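Local coordinates for omega transaminase (Pseudomonas sp., PDB 5LH9), which catalyses pyridoxal-phosphate-dependent transfer of an amino group, probably from beta-alanine or related omega-amino compounds to pyruvate, at residues D264-G269 with L291-T296; S152-Y157 with L186-W191. All coordinates share one frame; numbering follows the deposited sequence.

Contact 1: D264-G269 with L291-T296; sequences DEVVTG and LAKGIT. With PLP (pyridoxal-5'-phosphate), chain H.
Val266 and Lys293 meet against one face of the cofactor of a fold type I aminotransferase, their side chains crossing at about a right angle. Lys293 NZ is joined covalently to PLP C4A (1.4 Å), as in the internal aldimine of this family. Val266 CG1 packs at 3.6 Å from both Lys293 NZ and PLP C4, so one methyl supports the pyridine face and flanks the linkage; chi1 of 167° sets CG1 anti to the backbone N and turns it that way. CG1 also rests on the Ala292 methyl. At the far end of the ring, Asp264 OD2 lies 2.9 Å from PLP N1, consistent with the aspartate that pairs with the pyridine nitrogen in this fold. A second shell positions that carboxylate: His158 ND1 is hydrogen-bonded to OD2, while OD1 accepts from Val266 N in an Asx turn (3.2 Å). Leu291, though its CB points away, brings CD2 back against Glu265 CB at 3.7 Å. Water bridges the two backbones: water 1 accepts from Ala292 N and donates to Glu265 O. Water 2 accepts from Gly294 N (2.9 Å) and turns to Val266 O (2.8 Å) and Gly269 O (3.0 Å).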
loop_
_atom_site.group_PDB
_atom_site.type_symbol
_atom_site.label_atom_id
_atom_site.label_comp_id
_atom_site.label_asym_id
_atom_site.label_seq_id
_atom_site.Cartn_x
_atom_site.Cartn_y
_atom_site.Cartn_z
ATOM N N ASP D 264 13.423 10.050 -18.287
ATOM C CA ASP D 264 12.568 9.286 -19.191
ATOM C C ASP D 264 12.759 9.860 -20.588
ATOM O O ASP D 264 12.096 10.814 -20.995
ATOM C CB ASP D 264 11.111 9.340 -18.762
ATOM C CG ASP D 264 10.241 8.413 -19.577
ATOM O OD1 ASP D 264 10.679 8.013 -20.683
ATOM O OD2 ASP D 264 9.133 8.075 -19.109
ATOM N N GLU D 265 13.690 9.267 -21.330
ATOM C CA GLU D 265 14.037 9.715 -22.671
ATOM C C GLU D 265 13.360 8.882 -23.749
ATOM O O GLU D 265 13.902 8.727 -24.849
ATOM C CB GLU D 265 15.550 9.676 -22.852
ATOM C CG GLU D 265 16.305 10.554 -21.873
ATOM C CD GLU D 265 16.749 11.876 -22.467
ATOM O OE1 GLU D 265 16.315 12.217 -23.590
ATOM O OE2 GLU D 265 17.552 12.568 -21.803
ATOM N N VAL D 266 12.189 8.321 -23.448
ATOM C CA VAL D 266 11.503 7.479 -24.423
ATOM C C VAL D 266 11.132 8.289 -25.662
ATOM O O VAL D 266 11.211 7.792 -26.793
ATOM C CB VAL D 266 10.284 6.810 -23.765
ATOM C CG1 VAL D 266 9.365 6.194 -24.813
ATOM C CG2 VAL D 266 10.751 5.758 -22.766
ATOM N N VAL D 267 10.731 9.541 -25.478
ATOM C CA VAL D 267 10.412 10.412 -26.607
ATOM C C VAL D 267 11.628 11.208 -27.057
ATOM O O VAL D 267 11.956 11.241 -28.246
ATOM C CB VAL D 267 9.238 11.340 -26.230
ATOM C CG1 VAL D 267 9.045 12.421 -27.273
ATOM C CG2 VAL D 267 7.961 10.529 -26.094
ATOM N N THR D 268 12.335 11.829 -26.114
ATOM C CA THR D 268 13.398 12.765 -26.461
ATOM C C THR D 268 14.692 12.070 -26.858
ATOM O O THR D 268 15.555 12.696 -27.484
ATOM C CB THR D 268 13.671 13.707 -25.284
ATOM O OG1 THR D 268 13.900 12.943 -24.092
ATOM C CG2 THR D 268 12.489 14.638 -25.062
ATOM N N GLY D 269 14.854 10.803 -26.501
ATOM C CA GLY D 269 16.058 10.092 -26.857
ATOM C C GLY D 269 16.258 10.030 -28.355
ATOM O O GLY D 269 15.323 9.735 -29.108
ATOM N N LEU D 291 14.858 4.443 -22.558
ATOM C CA LEU D 291 14.836 4.613 -24.001
ATOM C C LEU D 291 13.867 3.632 -24.642
ATOM O O LEU D 291 13.682 2.511 -24.163
ATOM C CB LEU D 291 16.226 4.407 -24.600
ATOM C CG LEU D 291 17.324 5.334 -24.072
ATOM C CD1 LEU D 291 18.680 4.855 -24.542
ATOM C CD2 LEU D 291 17.085 6.763 -24.529
ATOM N N ALA D 292 13.237 4.072 -25.725
ATOM C CA ALA D 292 12.428 3.185 -26.542
ATOM C C ALA D 292 12.084 3.899 -27.838
ATOM O O ALA D 292 12.925 4.597 -28.400
ATOM C CB ALA D 292 11.166 2.749 -25.796
ATOM N N LYS D 293 10.855 3.704 -28.309
ATOM C CA LYS D 293 10.318 4.394 -29.499
ATOM C C LYS D 293 11.341 4.562 -30.585
ATOM O O LYS D 293 11.544 3.652 -31.378
ATOM C CB LYS D 293 9.747 5.727 -29.055
ATOM C CG LYS D 293 8.441 5.474 -28.273
ATOM C CD LYS D 293 7.640 6.760 -27.969
ATOM C CE LYS D 293 6.303 6.372 -27.278
ATOM N NZ LYS D 293 6.117 7.141 -26.026
ATOM N N GLY D 294 12.006 5.713 -30.629
ATOM C CA GLY D 294 12.929 6.020 -31.712
ATOM C C GLY D 294 14.156 5.129 -31.829
ATOM O O GLY D 294 14.867 5.174 -32.835
ATOM N N ILE D 295 14.414 4.309 -30.808
ATOM C CA ILE D 295 15.621 3.484 -30.813
ATOM C C ILE D 295 15.594 2.496 -31.973
ATOM O O ILE D 295 16.643 2.160 -32.536
ATOM C CB ILE D 295 15.770 2.773 -29.450
ATOM C CG1 ILE D 295 17.170 2.177 -29.304
ATOM C CG2 ILE D 295 14.721 1.680 -29.297
ATOM C CD1 ILE D 295 17.492 1.724 -27.878
ATOM N N THR D 296 14.406 2.024 -32.357
ATOM C CA THR D 296 14.237 1.196 -33.548
ATOM C C THR D 296 13.313 1.849 -34.564
ATOM O O THR D 296 12.941 1.210 -35.554
ATOM C CB THR D 296 13.694 -0.193 -33.184
ATOM O OG1 THR D 296 12.536 -0.053 -32.352
ATOM C CG2 THR D 296 14.752 -1.021 -32.466
HETATM N N1 PLP H . 7.401 7.153 -21.196
HETATM C C2 PLP H . 7.240 8.145 -22.074
HETATM C C2A PLP H . 7.801 9.569 -21.789
HETATM C C3 PLP H . 6.550 7.911 -23.289
HETATM O O3 PLP H . 6.387 8.965 -24.190
HETATM C C4 PLP H . 6.041 6.672 -23.593
HETATM C C4A PLP H . 5.286 6.512 -25.019
HETATM C C5 PLP H . 6.205 5.645 -22.697
HETATM C C6 PLP H . 6.884 5.878 -21.489
HETATM C C5A PLP H . 5.645 4.207 -22.942
HETATM O O4P PLP H . 6.244 3.568 -24.043
HETATM P P PLP H . 5.550 2.300 -24.613
HETATM O O1P PLP H . 4.220 2.715 -25.143
HETATM O O2P PLP H . 5.390 1.276 -23.558
HETATM O O3P PLP H . 6.407 1.721 -25.745
HETATM O O HOH W 1 14.409 6.700 -26.790
HETATM O O HOH W 2 13.042 7.798 -28.959
#

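Contact 2: S152-Y157 with L186-W191; sequences SLRNGY and LLDTPW. With PLP (pyridoxal-5'-phosphate), chain H.
Arg154 folds its side chain over the end of the neighbouring strand, starting with CB at 3.5 Å from Leu187 O. CG comes nearer to the same oxygen, at 3.3 Å; a bend at chi2 brings CD to Leu186 CD1 (4.0 Å), and a second at chi3 turns the guanidinium. At the tip, Arg154 NH1 is 4.5 Å from Asp188 OD1, which stands well out of the guanidinium plane; no N-H points at it, and any attraction is probably one of charge alone. Asp188 OD2 is hydrogen-bonded to Gln212 NE2. Beside this side chain the backbones pair as parallel strands of a beta-alpha-beta unit (strand 149-153, helix 162-166, strand 184-187): Leu187 N donates to Ser152 O, and Arg154 N to Leu187 O in a short, nearly straight bond (2.6 Å, 170°). A type II beta turn from Leu153 to Gly156 then swings 152-157 away from 186-191. Asn155 CB points toward 186-191, and its ND2, hydrogen-bonded to Gly237 O, touches Trp191 CZ3 at 3.7 Å. Beyond the turn Tyr157 presents a ring edge to the pyridine face, CE2 3.7 Å from PLP C4. With an alanine here this cofactor face would probably lose its aromatic neighbour.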
loop_
_atom_site.group_PDB
_atom_site.type_symbol
_atom_site.label_atom_id
_atom_site.label_comp_id
_atom_site.label_asym_id
_atom_site.label_seq_id
_atom_site.Cartn_x
_atom_site.Cartn_y
_atom_site.Cartn_z
ATOM N N SER D 152 7.914 12.304 -8.959
ATOM C CA SER D 152 7.667 12.549 -10.373
ATOM C C SER D 152 6.845 13.826 -10.485
ATOM O O SER D 152 6.498 14.451 -9.479
ATOM C CB SER D 152 6.969 11.355 -11.029
ATOM O OG SER D 152 5.708 11.105 -10.439
ATOM N N LEU D 153 6.550 14.217 -11.722
ATOM C CA LEU D 153 5.917 15.492 -12.020
ATOM C C LEU D 153 4.478 15.313 -12.482
ATOM O O LEU D 153 4.150 14.369 -13.206
ATOM C CB LEU D 153 6.678 16.237 -13.117
ATOM C CG LEU D 153 8.172 16.473 -12.911
ATOM C CD1 LEU D 153 8.714 17.315 -14.052
ATOM C CD2 LEU D 153 8.445 17.130 -11.570
ATOM N N ARG D 154 3.631 16.264 -12.093
ATOM C CA ARG D 154 2.318 16.384 -12.708
ATOM C C ARG D 154 2.465 16.455 -14.221
ATOM O O ARG D 154 3.432 17.013 -14.744
ATOM C CB ARG D 154 1.596 17.632 -12.196
ATOM C CG ARG D 154 1.105 17.520 -10.773
ATOM C CD ARG D 154 -0.067 16.561 -10.669
ATOM N NE ARG D 154 -1.209 17.003 -11.466
ATOM C CZ ARG D 154 -2.134 17.869 -11.049
ATOM N NH1 ARG D 154 -2.063 18.402 -9.834
ATOM N NH2 ARG D 154 -3.133 18.206 -11.855
ATOM N N ASN D 155 1.496 15.875 -14.925
ATOM C CA ASN D 155 1.475 15.758 -16.381
ATOM C C ASN D 155 2.581 14.860 -16.920
ATOM O O ASN D 155 2.699 14.723 -18.141
ATOM C CB ASN D 155 1.563 17.121 -17.085
ATOM C CG ASN D 155 0.275 17.911 -16.982
ATOM O OD1 ASN D 155 -0.110 18.353 -15.901
ATOM N ND2 ASN D 155 -0.405 18.082 -18.112
ATOM N N GLY D 156 3.393 14.246 -16.065
ATOM C CA GLY D 156 4.367 13.284 -16.549
ATOM C C GLY D 156 3.693 12.002 -17.010
ATOM O O GLY D 156 2.692 11.559 -16.445
ATOM N N TYR D 157 4.249 11.405 -18.062
ATOM C CA TYR D 157 3.765 10.137 -18.588
ATOM C C TYR D 157 4.936 9.175 -18.697
ATOM O O TYR D 157 5.968 9.515 -19.288
ATOM C CB TYR D 157 3.098 10.309 -19.954
ATOM C CG TYR D 157 2.580 9.012 -20.515
ATOM C CD1 TYR D 157 1.444 8.420 -19.985
ATOM C CD2 TYR D 157 3.224 8.375 -21.567
ATOM C CE1 TYR D 157 0.955 7.225 -20.484
ATOM C CE2 TYR D 157 2.743 7.173 -22.080
ATOM C CZ TYR D 157 1.605 6.605 -21.530
ATOM O OH TYR D 157 1.099 5.416 -22.014
ATOM N N LEU D 186 3.848 13.305 -6.221
ATOM C CA LEU D 186 3.817 14.142 -7.405
ATOM C C LEU D 186 4.141 15.580 -7.044
ATOM O O LEU D 186 3.660 16.108 -6.038
ATOM C CB LEU D 186 2.450 14.087 -8.086
ATOM C CG LEU D 186 2.205 12.892 -9.003
ATOM C CD1 LEU D 186 0.746 12.866 -9.434
ATOM C CD2 LEU D 186 3.125 12.930 -10.219
ATOM N N LEU D 187 4.958 16.202 -7.882
ATOM C CA LEU D 187 5.266 17.616 -7.808
ATOM C C LEU D 187 4.618 18.324 -8.985
ATOM O O LEU D 187 4.329 17.715 -10.020
ATOM C CB LEU D 187 6.773 17.846 -7.848
ATOM C CG LEU D 187 7.607 17.030 -6.866
ATOM C CD1 LEU D 187 8.980 16.823 -7.466
ATOM C CD2 LEU D 187 7.692 17.731 -5.516
ATOM N N ASP D 188 4.413 19.625 -8.827
ATOM C CA ASP D 188 3.882 20.412 -9.923
ATOM C C ASP D 188 4.932 20.549 -11.019
ATOM O O ASP D 188 6.136 20.603 -10.758
ATOM C CB ASP D 188 3.448 21.791 -9.436
ATOM C CG ASP D 188 2.163 21.744 -8.643
ATOM O OD1 ASP D 188 1.095 21.507 -9.251
ATOM O OD2 ASP D 188 2.220 21.954 -7.414
ATOM N N THR D 189 4.473 20.600 -12.216
ATOM C CA THR D 189 5.396 20.696 -13.331
ATOM C C THR D 189 5.679 22.154 -13.675
ATOM O O THR D 189 4.788 23.007 -13.579
ATOM C CB THR D 189 4.840 19.994 -14.572
ATOM O OG1 THR D 189 5.723 20.233 -15.678
ATOM C CG2 THR D 189 3.450 20.502 -14.936
ATOM N N PRO D 190 6.967 22.472 -14.111
ATOM C CA PRO D 190 7.297 23.856 -14.503
ATOM C C PRO D 190 6.722 24.187 -15.875
ATOM O O PRO D 190 7.422 24.342 -16.890
ATOM C CB PRO D 190 8.825 23.846 -14.472
ATOM C CG PRO D 190 9.174 22.447 -14.870
ATOM C CD PRO D 190 8.124 21.570 -14.252
ATOM N N TRP D 191 5.402 24.330 -15.888
ATOM C CA TRP D 191 4.611 24.529 -17.097
ATOM C C TRP D 191 4.220 25.998 -17.163
ATOM O O TRP D 191 3.314 26.441 -16.448
ATOM C CB TRP D 191 3.374 23.636 -17.061
ATOM C CG TRP D 191 2.496 23.679 -18.282
ATOM C CD1 TRP D 191 2.741 24.315 -19.467
ATOM C CD2 TRP D 191 1.223 23.042 -18.425
ATOM N NE1 TRP D 191 1.694 24.111 -20.336
ATOM C CE2 TRP D 191 0.751 23.333 -19.718
ATOM C CE3 TRP D 191 0.435 22.256 -17.580
ATOM C CZ2 TRP D 191 -0.472 22.862 -20.186
ATOM C CZ3 TRP D 191 -0.777 21.788 -18.045
ATOM C CH2 TRP D 191 -1.220 22.093 -19.338
HETATM N N1 PLP H . 7.401 7.153 -21.196
HETATM C C2 PLP H . 7.240 8.145 -22.074
HETATM C C2A PLP H . 7.801 9.569 -21.789
HETATM C C3 PLP H . 6.550 7.911 -23.289
HETATM O O3 PLP H . 6.387 8.965 -24.190
HETATM C C4 PLP H . 6.041 6.672 -23.593
HETATM C C4A PLP H . 5.286 6.512 -25.019
HETATM C C5 PLP H . 6.205 5.645 -22.697
HETATM C C6 PLP H . 6.884 5.878 -21.489
HETATM C C5A PLP H . 5.645 4.207 -22.942
HETATM O O4P PLP H . 6.244 3.568 -24.043
HETATM P P PLP H . 5.550 2.300 -24.613
HETATM O O1P PLP H . 4.220 2.715 -25.143
HETATM O O2P PLP H . 5.390 1.276 -23.558
HETATM O O3P PLP H . 6.407 1.721 -25.745
#

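Overall arrangement
Both contacts extend from C-terminal ends of adjacent parallel strands in the same seven-stranded sheet, with strand 225-230 between the two pairs. Contact 1 is wholly buried, its centre about 6 Å from the chain centre; that of contact 2 lies about 14 Å from it. Contact 2, also largely buried, includes strand 184-187, outermost within this chain, and its partly exposed Arg154 and Leu186 pack on Leu219 of a third subunit. Direct backbone bonds tie contact 2 together, whereas contact 1 relies on apolar packing and two bridging waters. They converge on PLP from opposite faces, Val266 against one and Tyr157 against the other, and Asp264 OD2 approaches Tyr157 O at 3.5 Å.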